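Local coordinates for protein glycoside Hydrolase (Bacteroides plebeius, PDB 5T3B) that probably hydrolyses glycosidic bonds in complex polysaccharides, as a gut-bacterial member of glycoside hydrolase family 50, a family best known for beta-agarases, at residues A[83-88]-A[184-189]; A[99-104]-A[114-119]; A[120-125]-A[470-475]. All blocks are in the same frame, centred on the assembly; numbering follows the deposited sequence.

Contact 1. Residues A[83-88]-A[184-189]; sequences VNKYGS and SSPLTQ
N84 OD1 is gripped from opposite faces of its amide plane by Y86 N (3.0 Å) and S88 N (3.1 Å), two bonds that hold the turn carrying K85 and Y86, which pack against P186 and T188. The phenol ring of Y86 takes the apolar part. P186 CG approaches Y86 CD1 obliquely at 3.9 Å, whereas T188 CG2 sits at the ring edge, near its plane. Chi1 of 71° sets K85 CG between the backbone N and the carbonyl carbon, over one face of the same ring and offset toward its rim; the rest of the chain then runs extended, K85 CD passing S184 O at 3.4 Å. A water bonded to K85 NZ donates to that same carbonyl, tying the ammonium group to the exposed S184. Deeper in, a second water joins the two segments by donating to Y86 O at 2.7 Å and bonding T188 OG1, a hydroxyl that also bonds S163. Polar links across the contact run through water, while the direct contacts are van der Waals. Segment 83-88 forms an Asx turn superposed on a type I beta turn, N84 to G87, and packs the loop after helix 76-82 onto the approach to strand 188-190.

Contact 2. Residues A[99-104]-A[114-119]; sequences GRFRVE and VDPEGY
The F101 ring carries P116 CD over the centre of one face, 3.8 Å from its centroid, a CH-pi contact. F101 CE1 also meets D115 CB, at 3.7 Å, with ring and carboxylate planes 79° apart. The R102 guanidinium has V114 CB over one face and E104 OE1 in plane at its edge, where NH1 and NH2 both hold that one oxygen in a salt bridge; NH2 also bonds K96 O. Both groups belong to the open end of the beta hairpin of strands 102-105 and 111-114. R102 and V114 are an antiparallel hydrogen-bonded pair: V114 N reaches R102 O almost straight (2.8 Å, 174°), and R102 N returns to V114 O. Their side chains lie side by side. V114 CG1, anti to the backbone N (chi1 163°), touches R102 NE, leaving CG2 against E104 CB at 3.6 Å. Beyond the pair regular strand pairing ends, though the backbones stay close, and D115 starts a type I turn, its OD1 accepting from E117 N and Y119 N on opposite carboxylate faces while OD2 bonds S88. G99 N still reaches P116 O at 2.9 Å, and a water donates to R100 O and D115 O.

Contact 3. Residues A[120-125]-A[470-475]; sequences PYYVRG and WNVYNL
Y122 N donates to Y473 OH across the contact in a nearly straight hydrogen bond of 3.0 Å (171°). Y473 stands with CG anti to its own carbonyl carbon (chi1 -59°), which carries the ring from the first turn of helix 472-480 over to strand 120-126. Its hydroxyl also bonds the carbonyl of G87. R124 NH2 lies 3.3 Å from Y473 OH, but at a poor angle for a bond.

The remaining polar contacts centre on R124. Its chain bends at chi2 and chi3 and turns the guanidinium back onto its own strand, where NE (2.9 Å) and NH2 (3.0 Å) take Y122 O side-on; NH2 lies in the carbonyl plane, NE above it. Outside the two segments NH2 also bonds G87 O, and NH1 bonds Y79 OH and N469 O.

The apolar contacts centre on V472. It comes at R124 from the opposite direction and lays CG2 over one guanidinium face, 3.9 Å from NE. The same methyl touches Y122 CB at 3.8 Å, and Y473 CE1 reaches Y122 CB at 3.7 Å. The Y473 ring and the guanidinium stand 78° apart. Beyond them, the Y122 ring meets W435 edge-to-face.

A leucine in place of R124 would probably leave the carbonyls of Y122 and N469 and the Y79 hydroxyl without these bonds, and G87 O with one donor fewer. Strands 120-126 and 432-437 run parallel here, consistent with a beta/alpha barrel in which the C-terminal helix covers this join. The named partners of the buried arginine are all neutral carbonyls or a hydroxyl, so its positive charge is likely to be spread over dipoles, which it would in turn polarise.

The loop 83-88 is the hub. Toward contact 2 it presents S88 OG and N84 ND2 to D115 OD2, at 2.6 and 2.8 Å, so the Asx turns of contacts 1 and 2 are probably bonded to each other. Toward contact 3 it offers G87 O, 2.8 Å from Y473 OH and 2.9 Å from R124 NH2. Contacts 2 and 3 meet more lightly, F101 CE1 touching Y121 CD2 at 4.0 Å. S163 is shared by contacts 1 and 3, since Y121 OH bonds it too. The centre of contact 1 lies about 12 Å from those of contacts 2 and 3. A 1,2-ethanediol, probably from crystallisation, lies about 4 Å from the Y473 side chain.

Contact 1. Residues A[83-88]-A[184-189]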
ATOM      1  N   VAL A  83       0.509 -17.911  15.097  1.00 11.82           N
ATOM      2  CA  VAL A  83       1.471 -17.206  14.301  1.00 10.37           C
ATOM      3  C   VAL A  83       2.832 -17.132  14.956  1.00 11.13           C
ATOM      4  O   VAL A  83       2.931 -17.240  16.194  1.00 13.14           O
ATOM      5  CB  VAL A  83       0.983 -15.807  13.851  1.00 10.95           C
ATOM      6  CG1 VAL A  83      -0.238 -15.867  12.958  1.00 11.35           C
ATOM      7  CG2 VAL A  83       0.759 -14.914  15.050  1.00 10.36           C
ATOM      8  N   ASN A  84       3.867 -16.959  14.141  1.00 10.22           N
ATOM      9  CA  ASN A  84       5.178 -16.749  14.668  1.00  9.69           C
ATOM     10  C   ASN A  84       5.497 -15.281  14.969  1.00 10.03           C
ATOM     11  O   ASN A  84       4.599 -14.419  14.928  1.00 10.74           O
ATOM     12  CB  ASN A  84       6.248 -17.387  13.804  1.00 11.14           C
ATOM     13  CG  ASN A  84       6.435 -16.673  12.469  1.00 11.10           C
ATOM     14  OD1 ASN A  84       5.943 -15.557  12.269  1.00 10.81           O
ATOM     15  ND2 ASN A  84       7.230 -17.272  11.584  1.00 12.34           N
ATOM     16  N   LYS A  85       6.748 -14.973  15.321  1.00 10.37           N
ATOM     17  CA  LYS A  85       7.088 -13.629  15.761  1.00 11.00           C
ATOM     18  C   LYS A  85       6.868 -12.521  14.689  1.00 11.23           C
ATOM     19  O   LYS A  85       6.784 -11.357  15.028  1.00 13.47           O
ATOM     20  CB  LYS A  85       8.506 -13.603  16.266  1.00 13.69           C
ATOM     21  CG  LYS A  85       9.540 -13.741  15.201  1.00 15.28           C
ATOM     22  CD  LYS A  85      10.899 -13.753  15.855  1.00 19.74           C
ATOM     23  CE  LYS A  85      11.930 -13.869  14.827  1.00 23.22           C
ATOM     24  NZ  LYS A  85      13.310 -13.934  15.411  1.00 27.12           N
ATOM     25  N   TYR A  86       6.831 -12.975  13.425  1.00 10.09           N
ATOM     26  CA  TYR A  86       6.592 -12.075  12.308  1.00  9.78           C
ATOM     27  C   TYR A  86       5.100 -11.873  12.002  1.00  9.23           C
ATOM     28  O   TYR A  86       4.750 -11.032  11.188  1.00 12.16           O
ATOM     29  CB  TYR A  86       7.296 -12.570  11.036  1.00 11.37           C
ATOM     30  CG  TYR A  86       8.816 -12.685  11.166  1.00 12.24           C
ATOM     31  CD1 TYR A  86       9.597 -11.586  11.137  1.00 13.20           C
ATOM     32  CD2 TYR A  86       9.422 -13.929  11.312  1.00 12.65           C
ATOM     33  CE1 TYR A  86      10.994 -11.724  11.193  1.00 11.80           C
ATOM     34  CE2 TYR A  86      10.794 -14.057  11.422  1.00 13.40           C
ATOM     35  CZ  TYR A  86      11.553 -12.983  11.370  1.00 12.24           C
ATOM     36  OH  TYR A  86      12.961 -13.071  11.467  1.00 14.25           O
ATOM     37  N   GLY A  87       4.225 -12.668  12.632  1.00  9.28           N
ATOM     38  CA  GLY A  87       2.848 -12.703  12.266  1.00  9.52           C
ATOM     39  C   GLY A  87       2.487 -13.651  11.140  1.00  9.29           C
ATOM     40  O   GLY A  87       1.369 -13.598  10.608  1.00  9.55           O
ATOM     41  N   SER A  88       3.425 -14.540  10.818  1.00  9.23           N
ATOM     42  CA  SER A  88       3.215 -15.522   9.761  1.00  8.94           C
ATOM     43  C   SER A  88       2.523 -16.743  10.308  1.00  9.08           C
ATOM     44  O   SER A  88       2.777 -17.107  11.477  1.00 10.38           O
ATOM     45  CB  SER A  88       4.568 -15.966   9.221  1.00 10.81           C
ATOM     46  OG  SER A  88       5.366 -14.831   8.869  1.00 11.89           O
ATOM     47  N   SER A 184      13.142  -9.396  20.632  1.00 25.95           N
ATOM     48  CA  SER A 184      12.874 -10.713  20.127  1.00 25.81           C
ATOM     49  C   SER A 184      11.612 -10.776  19.283  1.00 23.19           C
ATOM     50  O   SER A 184      11.461 -11.725  18.514  1.00 26.77           O
ATOM     51  CB  SER A 184      12.911 -11.734  21.292  1.00 31.30           C
ATOM     52  OG  SER A 184      11.977 -11.326  22.249  1.00 39.14           O
ATOM     53  N   SER A 185      10.724  -9.771  19.392  1.00 22.37           N
ATOM     54  CA  SER A 185       9.541  -9.716  18.594  1.00 19.05           C
ATOM     55  C   SER A 185       9.521  -8.388  17.753  1.00 16.67           C
ATOM     56  O   SER A 185       9.237  -7.297  18.243  1.00 17.23           O
ATOM     57  CB  SER A 185       8.307  -9.786  19.447  1.00 28.23           C
ATOM     58  OG  SER A 185       8.372 -10.948  20.242  1.00 40.44           O
ATOM     59  N   PRO A 186       9.782  -8.528  16.443  1.00 12.84           N
ATOM     60  CA  PRO A 186       9.950  -7.328  15.641  1.00 12.33           C
ATOM     61  C   PRO A 186       8.619  -6.694  15.263  1.00 10.99           C
ATOM     62  O   PRO A 186       7.572  -7.324  15.220  1.00 12.86           O
ATOM     63  CB  PRO A 186      10.616  -7.827  14.339  1.00 14.66           C
ATOM     64  CG  PRO A 186      10.144  -9.215  14.242  1.00 17.23           C
ATOM     65  CD  PRO A 186      10.025  -9.735  15.658  1.00 18.56           C
ATOM     66  N   LEU A 187       8.715  -5.419  14.929  1.00 10.12           N
ATOM     67  CA  LEU A 187       7.667  -4.708  14.233  1.00 10.18           C
ATOM     68  C   LEU A 187       8.275  -4.419  12.843  1.00  9.35           C
ATOM     69  O   LEU A 187       9.117  -3.533  12.704  1.00 10.04           O
ATOM     70  CB  LEU A 187       7.353  -3.422  14.992  1.00 10.56           C
ATOM     71  CG  LEU A 187       6.242  -2.578  14.408  1.00 10.21           C
ATOM     72  CD1 LEU A 187       5.003  -3.369  14.180  1.00 12.74           C
ATOM     73  CD2 LEU A 187       5.975  -1.378  15.289  1.00 12.91           C
ATOM     74  N   THR A 188       7.923  -5.267  11.875  1.00  9.02           N
ATOM     75  CA  THR A 188       8.651  -5.191  10.625  1.00  8.98           C
ATOM     76  C   THR A 188       8.329  -3.866   9.910  1.00  8.33           C
ATOM     77  O   THR A 188       7.221  -3.360  10.014  1.00  9.78           O
ATOM     78  CB  THR A 188       8.408  -6.405   9.751  1.00  9.80           C
ATOM     79  OG1 THR A 188       7.038  -6.668   9.579  1.00 11.54           O
ATOM     80  CG2 THR A 188       9.015  -7.619  10.374  1.00 12.05           C
ATOM     81  N   GLN A 189       9.326  -3.343   9.210  1.00  8.97           N
ATOM     82  CA  GLN A 189       9.172  -1.994   8.634  1.00  9.14           C
ATOM     83  C   GLN A 189       9.376  -1.981   7.145  1.00  8.77           C
ATOM     84  O   GLN A 189      10.202  -2.730   6.598  1.00  9.45           O
ATOM     85  CB  GLN A 189      10.002  -0.951   9.360  1.00 12.01           C
ATOM     86  CG  GLN A 189      11.438  -1.139   9.233  1.00 11.55           C
ATOM     87  CD  GLN A 189      12.344  -0.100   9.972  1.00 10.95           C
ATOM     88  OE1 GLN A 189      11.953   1.087  10.331  1.00 13.44           O
ATOM     89  NE2 GLN A 189      13.500  -0.487  10.174  1.00  8.29           N
TER
HETATM   90  O   HOH W   1       4.656  -8.831  15.163  1.00 25.42           O
HETATM   91  O   HOH W   2      14.181 -12.269  17.641  1.00 45.17           O
HETATM   92  O   HOH W   3       6.218  -9.325   9.644  1.00 16.38           O

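Contact 2. Residues A[99-104]-A[114-119]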
ATOM      1  N   GLY A  99      16.350 -16.564   5.007  1.00 11.00           N
ATOM      2  CA  GLY A  99      16.798 -15.611   5.996  1.00 11.43           C
ATOM      3  C   GLY A  99      16.337 -14.177   5.751  1.00 11.29           C
ATOM      4  O   GLY A  99      16.706 -13.254   6.480  1.00 12.04           O
ATOM      5  N   ARG A 100      15.539 -13.990   4.679  1.00 10.30           N
ATOM      6  CA  ARG A 100      15.062 -12.674   4.301  1.00  9.92           C
ATOM      7  C   ARG A 100      13.622 -12.801   3.822  1.00 10.32           C
ATOM      8  O   ARG A 100      13.224 -13.828   3.252  1.00 10.71           O
ATOM      9  CB  ARG A 100      15.917 -12.127   3.139  1.00 11.32           C
ATOM     10  CG  ARG A 100      17.358 -11.917   3.511  1.00 11.90           C
ATOM     11  CD  ARG A 100      17.628 -10.844   4.536  1.00 12.43           C
ATOM     12  NE  ARG A 100      17.186  -9.526   4.106  1.00 12.98           N
ATOM     13  CZ  ARG A 100      17.857  -8.765   3.256  1.00 12.73           C
ATOM     14  NH1 ARG A 100      19.067  -9.107   2.841  1.00 13.72           N
ATOM     15  NH2 ARG A 100      17.320  -7.665   2.822  1.00 13.06           N
ATOM     16  N   PHE A 101      12.863 -11.729   3.996  1.00  9.61           N
ATOM     17  CA  PHE A 101      11.554 -11.631   3.353  1.00  9.63           C
ATOM     18  C   PHE A 101      11.715 -11.822   1.853  1.00  9.02           C
ATOM     19  O   PHE A 101      12.590 -11.226   1.240  1.00 10.40           O
ATOM     20  CB  PHE A 101      10.865 -10.292   3.693  1.00  8.97           C
ATOM     21  CG  PHE A 101      10.224 -10.274   5.049  1.00  9.32           C
ATOM     22  CD1 PHE A 101       9.020 -10.920   5.264  1.00  8.55           C
ATOM     23  CD2 PHE A 101      10.834  -9.649   6.095  1.00  9.43           C
ATOM     24  CE1 PHE A 101       8.411 -10.925   6.526  1.00  9.61           C
ATOM     25  CE2 PHE A 101      10.231  -9.644   7.356  1.00 12.05           C
ATOM     26  CZ  PHE A 101       9.030 -10.285   7.569  1.00 10.60           C
ATOM     27  N   ARG A 102      10.788 -12.545   1.282  1.00  8.85           N
ATOM     28  CA  ARG A 102      10.816 -12.790  -0.177  1.00  8.86           C
ATOM     29  C   ARG A 102       9.399 -13.092  -0.661  1.00  9.05           C
ATOM     30  O   ARG A 102       8.484 -13.139   0.148  1.00 10.33           O
ATOM     31  CB  ARG A 102      11.787 -13.936  -0.497  1.00 10.03           C
ATOM     32  CG  ARG A 102      11.319 -15.267  -0.008  1.00 10.46           C
ATOM     33  CD  ARG A 102      12.395 -16.346  -0.163  1.00 12.25           C
ATOM     34  NE  ARG A 102      11.923 -17.657   0.108  1.00 13.64           N
ATOM     35  CZ  ARG A 102      11.170 -18.355  -0.702  1.00 15.71           C
ATOM     36  NH1 ARG A 102      10.862 -17.905  -1.932  1.00 17.71           N
ATOM     37  NH2 ARG A 102      10.690 -19.507  -0.307  1.00 17.72           N
ATOM     38  N   VAL A 103       9.226 -13.289  -1.971  1.00  9.42           N
ATOM     39  CA  VAL A 103       7.942 -13.519  -2.565  1.00  9.79           C
ATOM     40  C   VAL A 103       7.876 -14.929  -3.101  1.00 10.39           C
ATOM     41  O   VAL A 103       8.778 -15.345  -3.844  1.00 12.33           O
ATOM     42  CB  VAL A 103       7.631 -12.489  -3.654  1.00 10.43           C
ATOM     43  CG1 VAL A 103       6.273 -12.694  -4.240  1.00 13.88           C
ATOM     44  CG2 VAL A 103       7.803 -11.081  -3.123  1.00 11.55           C
ATOM     45  N   GLU A 104       6.774 -15.631  -2.818  1.00 11.61           N
ATOM     46  CA  GLU A 104       6.496 -16.966  -3.324  1.00 12.48           C
ATOM     47  C   GLU A 104       5.099 -17.056  -4.013  1.00 14.64           C
ATOM     48  O   GLU A 104       4.288 -16.195  -3.913  1.00 13.89           O
ATOM     49  CB  GLU A 104       6.441 -17.894  -2.140  1.00 16.78           C
ATOM     50  CG  GLU A 104       7.771 -18.564  -1.919  1.00 23.75           C
ATOM     51  CD  GLU A 104       8.025 -19.674  -2.902  1.00 22.26           C
ATOM     52  OE1 GLU A 104       9.084 -20.227  -2.800  1.00 34.12           O
ATOM     53  OE2 GLU A 104       7.194 -19.963  -3.780  1.00 30.84           O
ATOM     54  N   VAL A 114       6.884 -14.367   2.066  1.00  9.26           N
ATOM     55  CA  VAL A 114       7.421 -15.423   2.948  1.00 10.70           C
ATOM     56  C   VAL A 114       8.448 -14.731   3.833  1.00  9.01           C
ATOM     57  O   VAL A 114       9.266 -13.925   3.365  1.00 10.08           O
ATOM     58  CB  VAL A 114       8.042 -16.546   2.064  1.00 15.79           C
ATOM     59  CG1 VAL A 114       8.964 -17.482   2.790  1.00 18.52           C
ATOM     60  CG2 VAL A 114       6.824 -17.238   1.371  1.00 17.94           C
ATOM     61  N   ASP A 115       8.397 -15.076   5.127  1.00  8.70           N
ATOM     62  CA  ASP A 115       9.283 -14.507   6.107  1.00  9.20           C
ATOM     63  C   ASP A 115      10.668 -15.131   6.092  1.00  8.66           C
ATOM     64  O   ASP A 115      10.909 -16.082   5.328  1.00  9.97           O
ATOM     65  CB  ASP A 115       8.592 -14.493   7.486  1.00  9.42           C
ATOM     66  CG  ASP A 115       8.577 -15.819   8.196  1.00  9.44           C
ATOM     67  OD1 ASP A 115       9.333 -16.749   7.899  1.00 10.16           O
ATOM     68  OD2 ASP A 115       7.734 -15.899   9.159  1.00 11.72           O
ATOM     69  N   PRO A 116      11.592 -14.595   6.861  1.00  8.85           N
ATOM     70  CA  PRO A 116      12.967 -15.143   6.821  1.00  9.80           C
ATOM     71  C   PRO A 116      13.096 -16.657   7.089  1.00 11.03           C
ATOM     72  O   PRO A 116      14.078 -17.232   6.659  1.00 12.17           O
ATOM     73  CB  PRO A 116      13.660 -14.362   7.903  1.00 10.60           C
ATOM     74  CG  PRO A 116      13.013 -12.966   7.812  1.00 11.60           C
ATOM     75  CD  PRO A 116      11.559 -13.326   7.609  1.00 10.91           C
ATOM     76  N   GLU A 117      12.133 -17.211   7.811  1.00 10.12           N
ATOM     77  CA  GLU A 117      12.113 -18.652   8.150  1.00 11.21           C
ATOM     78  C   GLU A 117      11.261 -19.479   7.195  1.00 12.04           C
ATOM     79  O   GLU A 117      11.133 -20.662   7.381  1.00 13.75           O
ATOM     80  CB  GLU A 117      11.639 -18.811   9.581  1.00 12.72           C
ATOM     81  CG  GLU A 117      12.582 -18.194  10.568  1.00 14.80           C
ATOM     82  CD  GLU A 117      12.103 -18.278  12.015  1.00 15.40           C
ATOM     83  OE1 GLU A 117      11.635 -19.391  12.438  1.00 18.28           O
ATOM     84  OE2 GLU A 117      12.283 -17.278  12.756  1.00 16.95           O
ATOM     85  N   GLY A 118      10.715 -18.845   6.162  1.00 10.21           N
ATOM     86  CA  GLY A 118       9.943 -19.552   5.197  1.00 11.39           C
ATOM     87  C   GLY A 118       8.435 -19.611   5.416  1.00  9.90           C
ATOM     88  O   GLY A 118       7.700 -20.185   4.601  1.00 11.50           O
ATOM     89  N   TYR A 119       7.938 -18.966   6.487  1.00  9.40           N
ATOM     90  CA  TYR A 119       6.534 -19.027   6.763  1.00  9.13           C
ATOM     91  C   TYR A 119       5.773 -17.916   6.026  1.00  8.47           C
ATOM     92  O   TYR A 119       6.318 -16.822   5.833  1.00  9.90           O
ATOM     93  CB  TYR A 119       6.269 -18.952   8.255  1.00 10.42           C
ATOM     94  CG  TYR A 119       6.783 -20.129   9.003  1.00 11.85           C
ATOM     95  CD1 TYR A 119       5.965 -21.227   9.264  1.00 13.38           C
ATOM     96  CD2 TYR A 119       8.093 -20.160   9.447  1.00 16.47           C
ATOM     97  CE1 TYR A 119       6.473 -22.335   9.923  1.00 16.30           C
ATOM     98  CE2 TYR A 119       8.593 -21.263  10.078  1.00 20.55           C
ATOM     99  CZ  TYR A 119       7.801 -22.328  10.315  1.00 20.10           C
ATOM    100  OH  TYR A 119       8.318 -23.419  10.994  1.00 32.53           O
TER
HETATM  101  O   HOH W   4      12.828 -16.652   3.294  1.00 10.76           O

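Contact 3. Residues A[120-125]-A[470-475]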
ATOM      1  N   PRO A 120       4.554 -18.231   5.614  1.00  9.18           N
ATOM      2  CA  PRO A 120       3.775 -17.241   4.843  1.00  9.67           C
ATOM      3  C   PRO A 120       3.297 -16.089   5.772  1.00  9.06           C
ATOM      4  O   PRO A 120       2.595 -16.352   6.754  1.00  9.93           O
ATOM      5  CB  PRO A 120       2.579 -18.044   4.310  1.00 11.03           C
ATOM      6  CG  PRO A 120       2.432 -19.152   5.291  1.00 12.37           C
ATOM      7  CD  PRO A 120       3.806 -19.489   5.763  1.00 11.06           C
ATOM      8  N   TYR A 121       3.648 -14.870   5.394  1.00  8.99           N
ATOM      9  CA  TYR A 121       3.263 -13.687   6.118  1.00  8.85           C
ATOM     10  C   TYR A 121       2.264 -12.926   5.286  1.00  8.93           C
ATOM     11  O   TYR A 121       2.654 -12.296   4.289  1.00 10.36           O
ATOM     12  CB  TYR A 121       4.468 -12.777   6.429  1.00  9.04           C
ATOM     13  CG  TYR A 121       4.083 -11.453   7.032  1.00  8.80           C
ATOM     14  CD1 TYR A 121       3.207 -11.404   8.126  1.00  9.25           C
ATOM     15  CD2 TYR A 121       4.499 -10.261   6.459  1.00  9.53           C
ATOM     16  CE1 TYR A 121       2.749 -10.220   8.629  1.00  9.31           C
ATOM     17  CE2 TYR A 121       4.047  -9.041   6.978  1.00  9.33           C
ATOM     18  CZ  TYR A 121       3.185  -9.030   8.055  1.00  8.93           C
ATOM     19  OH  TYR A 121       2.668  -7.841   8.545  1.00 10.11           O
ATOM     20  N   TYR A 122       1.006 -12.925   5.671  1.00  8.14           N
ATOM     21  CA  TYR A 122      -0.005 -12.129   5.022  1.00  8.27           C
ATOM     22  C   TYR A 122       0.144 -10.722   5.549  1.00  7.06           C
ATOM     23  O   TYR A 122       0.027 -10.486   6.758  1.00  8.44           O
ATOM     24  CB  TYR A 122      -1.411 -12.696   5.234  1.00  9.24           C
ATOM     25  CG  TYR A 122      -2.384 -12.056   4.285  1.00  8.72           C
ATOM     26  CD1 TYR A 122      -2.477 -12.461   2.974  1.00  9.42           C
ATOM     27  CD2 TYR A 122      -3.127 -10.931   4.650  1.00  8.58           C
ATOM     28  CE1 TYR A 122      -3.308 -11.830   2.080  1.00  8.89           C
ATOM     29  CE2 TYR A 122      -3.935 -10.278   3.728  1.00  9.01           C
ATOM     30  CZ  TYR A 122      -4.048 -10.748   2.434  1.00  8.68           C
ATOM     31  OH  TYR A 122      -4.856 -10.111   1.543  1.00  9.45           O
ATOM     32  N   VAL A 123       0.441  -9.755   4.673  1.00  8.25           N
ATOM     33  CA  VAL A 123       0.812  -8.434   5.163  1.00  8.08           C
ATOM     34  C   VAL A 123      -0.408  -7.743   5.776  1.00  7.56           C
ATOM     35  O   VAL A 123      -1.438  -7.570   5.104  1.00  8.04           O
ATOM     36  CB  VAL A 123       1.400  -7.531   4.062  1.00  8.84           C
ATOM     37  CG1 VAL A 123       1.766  -6.191   4.634  1.00 10.00           C
ATOM     38  CG2 VAL A 123       2.617  -8.210   3.436  1.00 10.74           C
ATOM     39  N   ARG A 124      -0.277  -7.315   7.050  1.00  7.70           N
ATOM     40  CA  ARG A 124      -1.262  -6.480   7.740  1.00  7.02           C
ATOM     41  C   ARG A 124      -0.483  -5.384   8.427  1.00  7.30           C
ATOM     42  O   ARG A 124       0.135  -5.602   9.448  1.00  8.40           O
ATOM     43  CB  ARG A 124      -2.096  -7.323   8.688  1.00  8.13           C
ATOM     44  CG  ARG A 124      -3.119  -8.217   7.986  1.00  7.96           C
ATOM     45  CD  ARG A 124      -3.357  -9.535   8.710  1.00  8.12           C
ATOM     46  NE  ARG A 124      -2.123 -10.325   8.659  1.00  7.19           N
ATOM     47  CZ  ARG A 124      -1.681 -11.157   9.585  1.00  7.55           C
ATOM     48  NH1 ARG A 124      -2.479 -11.562  10.563  1.00  9.93           N
ATOM     49  NH2 ARG A 124      -0.429 -11.579   9.509  1.00  9.35           N
ATOM     50  N   GLY A 125      -0.453  -4.216   7.766  1.00  7.48           N
ATOM     51  CA  GLY A 125       0.345  -3.125   8.202  1.00  8.11           C
ATOM     52  C   GLY A 125      -0.434  -1.880   8.603  1.00  7.05           C
ATOM     53  O   GLY A 125      -1.620  -1.759   8.341  1.00  7.94           O
ATOM     54  N   TRP A 470      -6.998 -11.678  12.467  1.00  8.76           N
ATOM     55  CA  TRP A 470      -6.657 -12.962  13.103  1.00  9.66           C
ATOM     56  C   TRP A 470      -6.945 -14.165  12.197  1.00  9.50           C
ATOM     57  O   TRP A 470      -6.411 -15.239  12.400  1.00 11.01           O
ATOM     58  CB  TRP A 470      -7.516 -13.174  14.335  1.00 10.20           C
ATOM     59  CG  TRP A 470      -7.292 -12.257  15.483  1.00  9.70           C
ATOM     60  CD1 TRP A 470      -6.218 -11.449  15.739  1.00 10.08           C
ATOM     61  CD2 TRP A 470      -8.193 -12.075  16.587  1.00 10.78           C
ATOM     62  NE1 TRP A 470      -6.388 -10.815  16.934  1.00 10.53           N
ATOM     63  CE2 TRP A 470      -7.598 -11.160  17.474  1.00 10.55           C
ATOM     64  CE3 TRP A 470      -9.472 -12.590  16.885  1.00 12.94           C
ATOM     65  CZ2 TRP A 470      -8.253 -10.743  18.662  1.00 13.32           C
ATOM     66  CZ3 TRP A 470     -10.109 -12.159  18.028  1.00 14.78           C
ATOM     67  CH2 TRP A 470      -9.523 -11.261  18.888  1.00 14.66           C
ATOM     68  N   ASN A 471      -7.856 -13.974  11.257  1.00  9.21           N
ATOM     69  CA  ASN A 471      -8.457 -15.046  10.464  1.00  8.86           C
ATOM     70  C   ASN A 471      -8.034 -15.061   8.987  1.00  8.56           C
ATOM     71  O   ASN A 471      -8.552 -15.875   8.222  1.00  9.55           O
ATOM     72  CB  ASN A 471      -9.998 -15.012  10.604  1.00  9.98           C
ATOM     73  CG  ASN A 471     -10.404 -15.444  11.963  1.00  9.65           C
ATOM     74  OD1 ASN A 471     -10.741 -14.636  12.878  1.00 12.49           O
ATOM     75  ND2 ASN A 471     -10.233 -16.687  12.194  1.00  8.36           N
ATOM     76  N   VAL A 472      -7.103 -14.185   8.581  1.00  8.55           N
ATOM     77  CA  VAL A 472      -6.786 -14.116   7.182  1.00  9.34           C
ATOM     78  C   VAL A 472      -6.390 -15.463   6.571  1.00  9.01           C
ATOM     79  O   VAL A 472      -6.729 -15.762   5.417  1.00  9.96           O
ATOM     80  CB  VAL A 472      -5.753 -13.030   6.813  1.00  8.63           C
ATOM     81  CG1 VAL A 472      -6.312 -11.649   7.058  1.00  8.53           C
ATOM     82  CG2 VAL A 472      -4.427 -13.237   7.565  1.00  9.40           C
ATOM     83  N   TYR A 473      -5.613 -16.246   7.313  1.00  9.57           N
ATOM     84  CA  TYR A 473      -5.105 -17.483   6.740  1.00  9.96           C
ATOM     85  C   TYR A 473      -6.239 -18.503   6.501  1.00 10.16           C
ATOM     86  O   TYR A 473      -6.293 -19.171   5.481  1.00 11.53           O
ATOM     87  CB  TYR A 473      -3.983 -18.062   7.613  1.00  9.94           C
ATOM     88  CG  TYR A 473      -2.819 -17.120   7.793  1.00 10.36           C
ATOM     89  CD1 TYR A 473      -1.942 -16.854   6.749  1.00  9.02           C
ATOM     90  CD2 TYR A 473      -2.630 -16.407   8.953  1.00 10.14           C
ATOM     91  CE1 TYR A 473      -0.853 -15.999   6.899  1.00  9.06           C
ATOM     92  CE2 TYR A 473      -1.589 -15.529   9.118  1.00 10.30           C
ATOM     93  CZ  TYR A 473      -0.697 -15.285   8.078  1.00  9.25           C
ATOM     94  OH  TYR A 473       0.368 -14.443   8.166  1.00  9.72           O
ATOM     95  N   ASN A 474      -7.156 -18.596   7.472  1.00  9.98           N
ATOM     96  CA  ASN A 474      -8.272 -19.530   7.286  1.00 10.56           C
ATOM     97  C   ASN A 474      -9.375 -18.979   6.354  1.00 10.45           C
ATOM     98  O   ASN A 474     -10.056 -19.744   5.678  1.00 12.39           O
ATOM     99  CB  ASN A 474      -8.771 -20.075   8.585  1.00 11.87           C
ATOM    100  CG  ASN A 474      -9.477 -19.055   9.453  1.00 11.67           C
ATOM    101  OD1 ASN A 474     -10.579 -18.582   9.103  1.00 11.76           O
ATOM    102  ND2 ASN A 474      -8.862 -18.683  10.541  1.00 11.67           N
ATOM    103  N   LEU A 475      -9.465 -17.648   6.242  1.00 10.16           N
ATOM    104  CA  LEU A 475     -10.319 -17.056   5.248  1.00 11.03           C
ATOM    105  C   LEU A 475      -9.812 -17.366   3.824  1.00 10.16           C
ATOM    106  O   LEU A 475     -10.603 -17.613   2.911  1.00 11.06           O
ATOM    107  CB  LEU A 475     -10.465 -15.561   5.472  1.00 10.38           C
ATOM    108  CG  LEU A 475     -11.495 -15.224   6.540  1.00 10.12           C
ATOM    109  CD1 LEU A 475     -11.267 -13.797   7.054  1.00 10.59           C
ATOM    110  CD2 LEU A 475     -12.928 -15.422   6.038  1.00 11.35           C
TER